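DNA polymerase III subunit beta (Pseudomonas aeruginosa, PDB 4TSZ) serves as the replicative sliding clamp, tethering DNA polymerases and other proteins to DNA and so conferring processivity on synthesis. Local coordinates at residues T46-L50 with A114-P118; T272-N277 with I294-P299; I333-R339 with V351-D357. All blocks are in the same frame, centred on the assembly; numbering follows the deposited sequence.

Contact 1: residues T46-L50 with A114-P118; sequences TGTDL and ANDFP
Thr46 and Thr48, at the end of strand 42-48, meet Phe117 and Pro118 in the loop that leaves the 3-10 segment 114-116, and the two backbones stay well apart, the nearest alpha carbons being those of Leu50 and Pro118 at 7.5 Å. Side chains bridge that gap. Phe117 has CG anti to its own backbone N (chi1 -161°), which sends the ring onto the strand, where its far end settles between the two threonines. Thr46 CG2 lies 3.7 Å from Phe117 CE2, while Thr48 CG2 is 3.7 Å from Phe117 CZ, so a methyl group from each threonine grips the same end of the ring. Gly47 CA faces the ring edge between them, and the carbonyl oxygen Thr46 O approaches Phe117 CZ obliquely at 3.5 Å. Further out, Leu50 CD2 rests 3.7 Å from Pro118 CG, the two side chains running at about a right angle. Thr48 turns its hydroxyl away from this apolar cluster: OG1 accepts from Leu50 N at 3.1 Å in an ST turn and also bonds Val52 O, at the start of the next strand. Leu35 and Val30 add to the packing around Phe117. The chemistry is thus divided within Thr48, whose methyl lies against both Phe117 and Pro118 and whose hydroxyl serves the turn; the loop meets strand 42-48 here, an inner strand of its sheet, through van der Waals packing.

Contact 2: residues T272-N277 with I294-P299; sequences TAILSN and IQANNP
Ile294 opens the contact by laying CG2 against Thr272, 3.5 Å from its OG1, the two side chains crossing at about a right angle. That hydroxyl is bonded back to Ala268 O and Phe269 O of its own helix, so Ile294 meets an oxygen already engaged. Ala296 brings its CB close against a backbone carbonyl, 3.2 Å from Thr272 O, and 4.0 Å from Ser276 CB. Opposite it, 272-277 makes a type I turn from Ala273 to Ser276, and Ala273 O accepts from both Ser276 N and Ser276 OG. Asn297 C comes within 3.1 Å of Leu275 O. Asn298 directs its amide toward the turn: a water accepts from Asn298 ND2 at 3.1 Å and donates to Ile274 O and Ser276 O, while Glu302 also takes a hydrogen bond from ND2. Pro299 finishes the run, its CG 3.6 Å from Asn277 ND2; Asn277 OD1 accepts from Lys279 N and Tyr280 N. Thr108 and Lys75 of the second subunit pack on Leu275 and Asn298. This is helix-on-sheet packing within a sliding-clamp domain: the end of helix 262-273 and the turn after it are seated on the end of strand 291-297, beside the second subunit.

Contact 3: residues I333-R339 with V351-D357; sequences IGTEQVR and VHEADND
Arg339 and His352 form an antiparallel hydrogen-bonded pair, and the side chain of Arg339 then runs on to the loop beyond strand 349-353. Its chain is extended at chi2 but bends at chi3 (-73°), which swings the guanidinium across His352. His352 CB lies over one face of the guanidinium, toward its rim, 3.4 Å from Arg339 NH2, and the imidazole and guanidinium planes are 21° apart. The edge is taken up by oxygens. Arg339 NE and Arg339 NH2 both donate to Glu353 O, each at 3.0 Å, in a side-on grip on a single atom tilted from the guanidinium plane. Arg339 NH2 also meets Asp357 OD1 at 2.8 Å, in the guanidinium plane and nearly straight, forming a salt bridge; the same carboxylate oxygen lies over the centre of the His352 ring. His352 itself is anchored through ND1 to Ser359 O.

Just past the paired residues, where the chains part, Thr335 places OG1 between its backbone N and carbonyl carbon (chi1 57°). From there Thr335 OG1 donates to Gln337 O at 2.6 Å and accepts from Ala354 N at 3.0 Å. Glu353 reaches back so that its OE2 receives Gly334 N at 2.8 Å, while OE1 takes an amide hydrogen from Asn356. OE2 also pairs with Arg142. On the buried side, Val338 CG2 touches Val351 CG1 at 3.5 Å. The loop after the strand is therefore fastened chiefly by polar bonds, and the neighbouring carboxylate of Asp357 would be expected to stabilise the arginine's charge.

How the contacts relate
The three contacts show how one fold uses different chemistry at different places. Contact 1 lies in the N-terminal domain, across the chain's centre from the others, its centre about 49 Å from that of contact 2 and about 44 Å from that of contact 3. Contacts 2 and 3 share the C-terminal domain, centres about 26 Å apart; helix 262-273 carries contact 2 and packs on contact 3, and helix 323-330 touches both. Each mixes buried residues with exposed ones. Contact 1 joins loop to strand through apolar groups, contact 2 uses a bridging water beside the second subunit, and contact 3, which joins a hairpin's strands and their flanking loops, depends on hydrogen bonds and a salt bridge.

Contact 1: residues T46-L50 with A114-P118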
loop_
_atom_site.group_PDB
_atom_site.type_symbol
_atom_site.label_atom_id
_atom_site.label_comp_id
_atom_site.label_asym_id
_atom_site.label_seq_id
_atom_site.Cartn_x
_atom_site.Cartn_y
_atom_site.Cartn_z
ATOM N N THR E 46 -12.826 24.746 -4.682
ATOM C CA THR E 46 -13.932 23.833 -4.414
ATOM C C THR E 46 -13.826 22.523 -5.196
ATOM O O THR E 46 -13.585 22.536 -6.401
ATOM C CB THR E 46 -15.284 24.544 -4.619
ATOM O OG1 THR E 46 -15.310 25.754 -3.856
ATOM C CG2 THR E 46 -16.481 23.666 -4.248
ATOM N N GLY E 47 -14.046 21.417 -4.488
ATOM C CA GLY E 47 -14.093 20.063 -5.032
ATOM C C GLY E 47 -15.374 19.394 -4.583
ATOM O O GLY E 47 -15.829 19.631 -3.462
ATOM N N THR E 48 -15.982 18.573 -5.456
ATOM C CA THR E 48 -17.234 17.866 -5.173
ATOM C C THR E 48 -17.356 16.545 -5.928
ATOM O O THR E 48 -16.738 16.369 -6.984
ATOM C CB THR E 48 -18.466 18.789 -5.412
ATOM O OG1 THR E 48 -19.617 18.179 -4.829
ATOM C CG2 THR E 48 -18.735 19.079 -6.895
ATOM N N ASP E 49 -18.182 15.636 -5.399
ATOM C CA ASP E 49 -18.534 14.357 -6.028
ATOM C C ASP E 49 -20.071 14.277 -6.075
ATOM O O ASP E 49 -20.634 13.210 -6.325
ATOM C CB ASP E 49 -17.901 13.152 -5.276
ATOM C CG ASP E 49 -18.453 12.857 -3.882
ATOM O OD1 ASP E 49 -19.235 13.674 -3.368
ATOM O OD2 ASP E 49 -18.078 11.814 -3.301
ATOM N N LEU E 50 -20.733 15.435 -5.807
ATOM C CA LEU E 50 -22.182 15.664 -5.714
ATOM C C LEU E 50 -22.813 15.227 -4.371
ATOM O O LEU E 50 -23.929 15.658 -4.067
ATOM C CB LEU E 50 -22.977 15.134 -6.924
ATOM C CG LEU E 50 -22.575 15.663 -8.306
ATOM C CD1 LEU E 50 -23.060 14.733 -9.395
ATOM C CD2 LEU E 50 -23.113 17.058 -8.542
ATOM N N ALA E 114 -16.859 27.839 -15.103
ATOM C CA ALA E 114 -17.269 27.828 -13.702
ATOM C C ALA E 114 -18.796 27.774 -13.545
ATOM O O ALA E 114 -19.277 27.239 -12.546
ATOM C CB ALA E 114 -16.699 29.034 -12.987
ATOM N N ASN E 115 -19.554 28.281 -14.547
ATOM C CA ASN E 115 -21.025 28.237 -14.538
ATOM C C ASN E 115 -21.574 26.800 -14.629
ATOM O O ASN E 115 -22.715 26.556 -14.227
ATOM C CB ASN E 115 -21.650 29.176 -15.585
ATOM C CG ASN E 115 -21.245 28.926 -17.019
ATOM O OD1 ASN E 115 -21.613 27.919 -17.639
ATOM N ND2 ASN E 115 -20.544 29.885 -17.607
ATOM N N ASP E 116 -20.732 25.846 -15.094
ATOM C CA ASP E 116 -21.054 24.420 -15.223
ATOM C C ASP E 116 -20.729 23.625 -13.952
ATOM O O ASP E 116 -21.098 22.451 -13.853
ATOM C CB ASP E 116 -20.346 23.806 -16.445
ATOM C CG ASP E 116 -20.791 24.366 -17.775
ATOM O OD1 ASP E 116 -22.001 24.639 -17.933
ATOM O OD2 ASP E 116 -19.938 24.495 -18.673
ATOM N N PHE E 117 -20.051 24.261 -12.978
ATOM C CA PHE E 117 -19.705 23.622 -11.712
ATOM C C PHE E 117 -20.954 23.531 -10.802
ATOM O O PHE E 117 -21.636 24.542 -10.602
ATOM C CB PHE E 117 -18.551 24.357 -11.006
ATOM C CG PHE E 117 -17.857 23.504 -9.969
ATOM C CD1 PHE E 117 -16.862 22.608 -10.338
ATOM C CD2 PHE E 117 -18.217 23.575 -8.631
ATOM C CE1 PHE E 117 -16.235 21.805 -9.387
ATOM C CE2 PHE E 117 -17.585 22.767 -7.678
ATOM C CZ PHE E 117 -16.596 21.893 -8.063
ATOM N N PRO E 118 -21.268 22.333 -10.250
ATOM C CA PRO E 118 -22.468 22.206 -9.396
ATOM C C PRO E 118 -22.335 22.815 -7.998
ATOM O O PRO E 118 -21.233 22.944 -7.475
ATOM C CB PRO E 118 -22.704 20.700 -9.348
ATOM C CG PRO E 118 -21.358 20.104 -9.540
ATOM C CD PRO E 118 -20.568 21.041 -10.403
#

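Contact 2: residues T272-N277 with I294-P299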
loop_
_atom_site.group_PDB
_atom_site.type_symbol
_atom_site.label_atom_id
_atom_site.label_comp_id
_atom_site.label_asym_id
_atom_site.label_seq_id
_atom_site.Cartn_x
_atom_site.Cartn_y
_atom_site.Cartn_z
ATOM N N THR E 272 -6.886 -17.687 16.788
ATOM C CA THR E 272 -7.968 -18.616 16.444
ATOM C C THR E 272 -8.620 -18.300 15.087
ATOM O O THR E 272 -8.963 -19.228 14.361
ATOM C CB THR E 272 -8.981 -18.786 17.593
ATOM O OG1 THR E 272 -9.588 -17.530 17.883
ATOM C CG2 THR E 272 -8.356 -19.381 18.851
ATOM N N ALA E 273 -8.742 -16.992 14.738
ATOM C CA ALA E 273 -9.325 -16.500 13.482
ATOM C C ALA E 273 -8.676 -17.111 12.238
ATOM O O ALA E 273 -9.381 -17.369 11.258
ATOM C CB ALA E 273 -9.247 -14.980 13.417
ATOM N N ILE E 274 -7.345 -17.383 12.297
ATOM C CA ILE E 274 -6.558 -18.018 11.217
ATOM C C ILE E 274 -7.222 -19.328 10.750
ATOM O O ILE E 274 -7.304 -19.579 9.546
ATOM C CB ILE E 274 -5.063 -18.209 11.633
ATOM C CG1 ILE E 274 -4.398 -16.833 11.921
ATOM C CG2 ILE E 274 -4.253 -18.996 10.573
ATOM C CD1 ILE E 274 -3.182 -16.866 12.848
ATOM N N LEU E 275 -7.727 -20.128 11.701
ATOM C CA LEU E 275 -8.383 -21.395 11.385
ATOM C C LEU E 275 -9.918 -21.378 11.376
ATOM O O LEU E 275 -10.548 -22.434 11.343
ATOM C CB LEU E 275 -7.774 -22.565 12.170
ATOM C CG LEU E 275 -6.256 -22.746 11.985
ATOM C CD1 LEU E 275 -5.750 -23.947 12.754
ATOM C CD2 LEU E 275 -5.871 -22.835 10.494
ATOM N N SER E 276 -10.520 -20.175 11.362
ATOM C CA SER E 276 -11.972 -20.044 11.259
ATOM C C SER E 276 -12.334 -20.042 9.761
ATOM O O SER E 276 -11.459 -19.808 8.916
ATOM C CB SER E 276 -12.464 -18.767 11.936
ATOM O OG SER E 276 -12.127 -17.606 11.196
ATOM N N ASN E 277 -13.607 -20.328 9.439
ATOM C CA ASN E 277 -14.139 -20.313 8.069
ATOM C C ASN E 277 -13.845 -18.929 7.459
ATOM O O ASN E 277 -14.111 -17.912 8.102
ATOM C CB ASN E 277 -15.646 -20.584 8.100
ATOM C CG ASN E 277 -16.278 -20.783 6.747
ATOM O OD1 ASN E 277 -16.371 -19.868 5.920
ATOM N ND2 ASN E 277 -16.770 -21.977 6.505
ATOM N N ILE E 294 -11.718 -20.565 23.680
ATOM C CA ILE E 294 -12.010 -20.148 22.309
ATOM C C ILE E 294 -11.651 -21.267 21.341
ATOM O O ILE E 294 -10.549 -21.813 21.404
ATOM C CB ILE E 294 -11.314 -18.812 21.920
ATOM C CG1 ILE E 294 -11.493 -17.736 23.012
ATOM C CG2 ILE E 294 -11.793 -18.304 20.524
ATOM C CD1 ILE E 294 -10.375 -16.758 23.084
ATOM N N GLN E 295 -12.581 -21.599 20.445
ATOM C CA GLN E 295 -12.355 -22.630 19.441
ATOM C C GLN E 295 -12.805 -22.139 18.062
ATOM O O GLN E 295 -13.813 -21.443 17.944
ATOM C CB GLN E 295 -13.067 -23.933 19.835
ATOM C CG GLN E 295 -12.702 -25.135 18.981
ATOM C CD GLN E 295 -13.923 -25.756 18.353
ATOM O OE1 GLN E 295 -14.568 -25.176 17.468
ATOM N NE2 GLN E 295 -14.256 -26.963 18.787
ATOM N N ALA E 296 -12.033 -22.499 17.031
ATOM C CA ALA E 296 -12.326 -22.184 15.641
ATOM C C ALA E 296 -11.967 -23.358 14.748
ATOM O O ALA E 296 -10.933 -24.008 14.943
ATOM C CB ALA E 296 -11.561 -20.949 15.199
ATOM N N ASN E 297 -12.827 -23.631 13.763
ATOM C CA ASN E 297 -12.593 -24.675 12.765
ATOM C C ASN E 297 -13.092 -24.260 11.398
ATOM O O ASN E 297 -13.914 -23.343 11.285
ATOM C CB ASN E 297 -13.071 -26.071 13.200
ATOM C CG ASN E 297 -14.509 -26.143 13.630
ATOM O OD1 ASN E 297 -15.432 -26.014 12.822
ATOM N ND2 ASN E 297 -14.726 -26.385 14.910
ATOM N N ASN E 298 -12.525 -24.871 10.353
ATOM C CA ASN E 298 -12.842 -24.527 8.979
ATOM C C ASN E 298 -13.326 -25.764 8.173
ATOM O O ASN E 298 -13.302 -26.872 8.727
ATOM C CB ASN E 298 -11.627 -23.798 8.341
ATOM C CG ASN E 298 -10.364 -24.620 8.194
ATOM O OD1 ASN E 298 -10.377 -25.855 8.172
ATOM N ND2 ASN E 298 -9.243 -23.941 8.008
ATOM N N PRO E 299 -13.762 -25.627 6.885
ATOM C CA PRO E 299 -14.221 -26.814 6.134
ATOM C C PRO E 299 -13.174 -27.919 5.934
ATOM O O PRO E 299 -13.559 -29.080 5.806
ATOM C CB PRO E 299 -14.708 -26.228 4.800
ATOM C CG PRO E 299 -14.955 -24.780 5.083
ATOM C CD PRO E 299 -13.887 -24.409 6.054
HETATM O O HOH W 1 -9.253 -20.867 8.031
#

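Contact 3: residues I333-R339 with V351-D357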
loop_
_atom_site.group_PDB
_atom_site.type_symbol
_atom_site.label_atom_id
_atom_site.label_comp_id
_atom_site.label_asym_id
_atom_site.label_seq_id
_atom_site.Cartn_x
_atom_site.Cartn_y
_atom_site.Cartn_z
ATOM N N ILE E 333 -11.512 -0.225 21.637
ATOM C CA ILE E 333 -11.508 -0.107 23.101
ATOM C C ILE E 333 -10.157 0.543 23.514
ATOM O O ILE E 333 -9.097 0.009 23.198
ATOM C CB ILE E 333 -11.756 -1.497 23.784
ATOM C CG1 ILE E 333 -13.162 -2.096 23.454
ATOM C CG2 ILE E 333 -11.433 -1.490 25.316
ATOM C CD1 ILE E 333 -14.423 -1.406 24.106
ATOM N N GLY E 334 -10.225 1.696 24.178
ATOM C CA GLY E 334 -9.051 2.465 24.589
ATOM C C GLY E 334 -8.456 2.117 25.940
ATOM O O GLY E 334 -7.329 2.526 26.248
ATOM N N THR E 335 -9.205 1.353 26.750
ATOM C CA THR E 335 -8.745 0.893 28.059
ATOM C C THR E 335 -8.071 -0.484 27.946
ATOM O O THR E 335 -8.350 -1.274 27.031
ATOM C CB THR E 335 -9.887 0.889 29.089
ATOM O OG1 THR E 335 -10.950 0.069 28.606
ATOM C CG2 THR E 335 -10.400 2.288 29.403
ATOM N N GLU E 336 -7.182 -0.744 28.885
ATOM C CA GLU E 336 -6.416 -1.979 29.066
ATOM C C GLU E 336 -7.353 -3.172 29.317
ATOM O O GLU E 336 -7.093 -4.277 28.836
ATOM C CB GLU E 336 -5.523 -1.782 30.274
ATOM C CG GLU E 336 -4.378 -2.747 30.365
ATOM C CD GLU E 336 -3.425 -2.255 31.419
ATOM O OE1 GLU E 336 -2.541 -1.443 31.070
ATOM O OE2 GLU E 336 -3.593 -2.638 32.598
ATOM N N GLN E 337 -8.425 -2.936 30.089
ATOM C CA GLN E 337 -9.440 -3.930 30.390
ATOM C C GLN E 337 -10.687 -3.657 29.555
ATOM O O GLN E 337 -10.951 -2.514 29.149
ATOM C CB GLN E 337 -9.778 -3.963 31.886
ATOM C CG GLN E 337 -8.676 -4.579 32.737
ATOM C CD GLN E 337 -9.130 -4.821 34.152
ATOM O OE1 GLN E 337 -9.634 -3.922 34.833
ATOM N NE2 GLN E 337 -8.946 -6.040 34.631
ATOM N N VAL E 338 -11.439 -4.718 29.294
ATOM C CA VAL E 338 -12.657 -4.661 28.507
ATOM C C VAL E 338 -13.766 -5.426 29.233
ATOM O O VAL E 338 -13.512 -6.479 29.838
ATOM C CB VAL E 338 -12.416 -5.096 27.028
ATOM C CG1 VAL E 338 -11.870 -6.517 26.908
ATOM C CG2 VAL E 338 -13.661 -4.918 26.175
ATOM N N ARG E 339 -14.973 -4.856 29.220
ATOM C CA ARG E 339 -16.147 -5.464 29.836
ATOM C C ARG E 339 -17.048 -6.063 28.766
ATOM O O ARG E 339 -17.398 -5.385 27.799
ATOM C CB ARG E 339 -16.941 -4.438 30.660
ATOM C CG ARG E 339 -16.309 -4.047 31.979
ATOM C CD ARG E 339 -17.217 -3.085 32.742
ATOM N NE ARG E 339 -17.243 -1.743 32.147
ATOM C CZ ARG E 339 -18.323 -0.969 32.071
ATOM N NH1 ARG E 339 -19.492 -1.400 32.533
ATOM N NH2 ARG E 339 -18.246 0.238 31.521
ATOM N N VAL E 351 -20.552 -4.658 24.906
ATOM C CA VAL E 351 -19.144 -4.393 25.187
ATOM C C VAL E 351 -18.921 -2.920 25.536
ATOM O O VAL E 351 -19.472 -2.032 24.883
ATOM C CB VAL E 351 -18.205 -4.895 24.048
ATOM C CG1 VAL E 351 -16.744 -4.899 24.496
ATOM C CG2 VAL E 351 -18.600 -6.293 23.569
ATOM N N HIS E 352 -18.113 -2.677 26.576
ATOM C CA HIS E 352 -17.755 -1.345 27.045
ATOM C C HIS E 352 -16.283 -1.291 27.393
ATOM O O HIS E 352 -15.659 -2.326 27.635
ATOM C CB HIS E 352 -18.513 -1.009 28.349
ATOM C CG HIS E 352 -19.995 -0.879 28.245
ATOM N ND1 HIS E 352 -20.586 0.072 27.433
ATOM C CD2 HIS E 352 -20.959 -1.519 28.944
ATOM C CE1 HIS E 352 -21.888 -0.057 27.620
ATOM N NE2 HIS E 352 -22.160 -0.998 28.526
ATOM N N GLU E 353 -15.762 -0.061 27.543
ATOM C CA GLU E 353 -14.431 0.191 28.081
ATOM C C GLU E 353 -14.539 -0.123 29.583
ATOM O O GLU E 353 -15.653 -0.196 30.112
ATOM C CB GLU E 353 -14.013 1.652 27.873
ATOM C CG GLU E 353 -13.715 1.997 26.427
ATOM C CD GLU E 353 -12.967 3.295 26.186
ATOM O OE1 GLU E 353 -13.193 4.277 26.930
ATOM O OE2 GLU E 353 -12.169 3.337 25.223
ATOM N N ALA E 354 -13.400 -0.336 30.258
ATOM C CA ALA E 354 -13.365 -0.700 31.671
ATOM C C ALA E 354 -13.978 0.302 32.633
ATOM O O ALA E 354 -14.662 -0.112 33.572
ATOM C CB ALA E 354 -11.937 -1.010 32.099
ATOM N N ASP E 355 -13.713 1.608 32.428
ATOM C CA ASP E 355 -14.081 2.665 33.380
ATOM C C ASP E 355 -15.258 3.586 33.043
ATOM O O ASP E 355 -15.549 4.491 33.829
ATOM C CB ASP E 355 -12.826 3.492 33.746
ATOM C CG ASP E 355 -12.173 4.244 32.583
ATOM O OD1 ASP E 355 -12.603 4.044 31.412
ATOM O OD2 ASP E 355 -11.225 5.019 32.839
ATOM N N ASN E 356 -15.922 3.383 31.895
ATOM C CA ASN E 356 -17.044 4.246 31.493
ATOM C C ASN E 356 -18.018 3.540 30.539
ATOM O O ASN E 356 -17.660 2.536 29.914
ATOM C CB ASN E 356 -16.515 5.551 30.862
ATOM C CG ASN E 356 -15.897 5.359 29.500
ATOM O OD1 ASN E 356 -16.560 5.521 28.481
ATOM N ND2 ASN E 356 -14.634 4.957 29.446
ATOM N N ASP E 357 -19.237 4.093 30.422
ATOM C CA ASP E 357 -20.297 3.592 29.541
ATOM C C ASP E 357 -20.507 4.491 28.303
ATOM O O ASP E 357 -21.459 4.253 27.555
ATOM C CB ASP E 357 -21.620 3.415 30.332
ATOM C CG ASP E 357 -21.591 2.386 31.457
ATOM O OD1 ASP E 357 -20.689 1.512 31.447
ATOM O OD2 ASP E 357 -22.492 2.432 32.326
#